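Local coordinates for Glyoxalase/bleomycin resistance protein/dioxygenase (Nostoc punctiforme PCC 73102, PDB 3KOL) that binds cobalt as a dimeric member of the glyoxalase/bleomycin resistance/dioxygenase superfamily and may act as a dioxygenase or lactoylglutathione lyase, at residues G62-N66 / L77-P81. Numbering follows the deposited sequence.
Sequences GKVAN and LFGEP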
# COMPACT_ATOMS: atom_id res chain seq x y z
N GLY A 62 -13.73 0.57 17.88
CA GLY A 62 -13.75 1.42 16.70
C GLY A 62 -12.49 2.26 16.51
O GLY A 62 -12.50 3.25 15.77
N LYS A 63 -11.41 1.86 17.16
CA LYS A 63 -10.14 2.59 17.05
C LYS A 63 -9.41 2.11 15.80
O LYS A 63 -8.59 2.83 15.23
CB LYS A 63 -9.28 2.33 18.29
CG LYS A 63 -7.99 3.12 18.33
CD LYS A 63 -8.26 4.61 18.38
CE LYS A 63 -6.97 5.40 18.53
NZ LYS A 63 -7.22 6.87 18.54
N VAL A 64 -9.71 0.89 15.39
CA VAL A 64 -9.10 0.28 14.22
C VAL A 64 -10.17 -0.45 13.42
O VAL A 64 -11.11 -1.00 13.98
CB VAL A 64 -8.01 -0.73 14.62
CG1 VAL A 64 -7.45 -1.42 13.39
CG2 VAL A 64 -6.90 -0.01 15.38
N ALA A 65 -10.02 -0.43 12.10
CA ALA A 65 -10.95 -1.12 11.21
C ALA A 65 -10.12 -1.88 10.18
O ALA A 65 -9.07 -1.40 9.76
CB ALA A 65 -11.87 -0.11 10.52
N ASN A 66 -10.58 -3.06 9.80
CA ASN A 66 -9.88 -3.89 8.83
C ASN A 66 -10.82 -4.24 7.69
O ASN A 66 -11.93 -4.73 7.92
CB ASN A 66 -9.41 -5.20 9.49
CG ASN A 66 -8.14 -5.03 10.32
OD1 ASN A 66 -7.91 -3.99 10.93
ND2 ASN A 66 -7.33 -6.08 10.36
N LEU A 77 -7.19 0.47 8.90
CA LEU A 77 -7.44 1.88 9.13
C LEU A 77 -7.22 2.12 10.61
O LEU A 77 -7.83 1.46 11.45
CB LEU A 77 -8.88 2.25 8.74
CG LEU A 77 -9.29 1.95 7.30
CD1 LEU A 77 -10.73 2.41 7.11
CD2 LEU A 77 -8.37 2.66 6.32
N PHE A 78 -6.32 3.05 10.92
CA PHE A 78 -5.99 3.38 12.30
C PHE A 78 -6.55 4.76 12.61
O PHE A 78 -6.14 5.75 11.99
CB PHE A 78 -4.47 3.37 12.50
CG PHE A 78 -3.89 1.99 12.56
CD1 PHE A 78 -3.85 1.30 13.77
CD2 PHE A 78 -3.40 1.36 11.42
CE1 PHE A 78 -3.35 0.00 13.84
CE2 PHE A 78 -2.90 0.06 11.47
CZ PHE A 78 -2.87 -0.62 12.68
N GLY A 79 -7.48 4.83 13.55
CA GLY A 79 -8.06 6.11 13.91
C GLY A 79 -7.06 7.02 14.59
O GLY A 79 -6.52 6.68 15.65
N GLU A 80 -6.80 8.17 13.98
CA GLU A 80 -5.85 9.15 14.50
C GLU A 80 -6.49 10.53 14.39
O GLU A 80 -6.07 11.35 13.58
CB GLU A 80 -4.56 9.12 13.68
CG GLU A 80 -3.74 7.85 13.80
CD GLU A 80 -3.21 7.63 15.21
OE1 GLU A 80 -3.14 8.62 15.97
OE2 GLU A 80 -2.85 6.49 15.55
N PRO A 81 -7.52 10.81 15.21
CA PRO A 81 -8.21 12.10 15.18
C PRO A 81 -7.34 13.31 15.50
O PRO A 81 -7.71 14.44 15.15
CB PRO A 81 -9.33 11.91 16.19
CG PRO A 81 -8.71 10.99 17.20
CD PRO A 81 -8.02 9.97 16.32
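K63, L77 and A65 bury the most surface where strands 64-68 and 74-79 run antiparallel; the axes of 64-66 and 77-79 approach to 4.9 Å at 167°. A65 and L77 form a hydrogen-bonded pair, with A65 N to L77 O at 3.0 Å and L77 N to A65 O at 2.8 Å. A65 CB and L77 CB lie 4.2 Å apart on one face of the sheet, which helix 30-40 covers, M30 meeting both side chains and S33 and Y37 meeting L77. V64 and F78, a non-hydrogen-bonded pair, point to the other face, where V64 CG2 meets F78 CD1 at 3.7 Å.

K63 secures the open end twice. K63 O accepts a hydrogen bond from G79 N at 2.8 Å, and the side chain, leaving sideways and bending at chi2 (p), lets K63 NZ donate to G79 O at 3.0 Å. A CB on G79 would lie 3.2 Å from K63 O, a tight approach that the glycine avoids. Just before K63, G62, with positive phi, is the C' residue of the Schellman motif ending helix 56-60.

The F78 side chain lies about 5 Å from a bound cobalt ion and packs on Y98, edge-to-face, and H99 of the second subunit. The contact belongs to the central β-hairpin of a βαβββ module, the repeating unit of the vicinal oxygen chelate fold, beside its metal site.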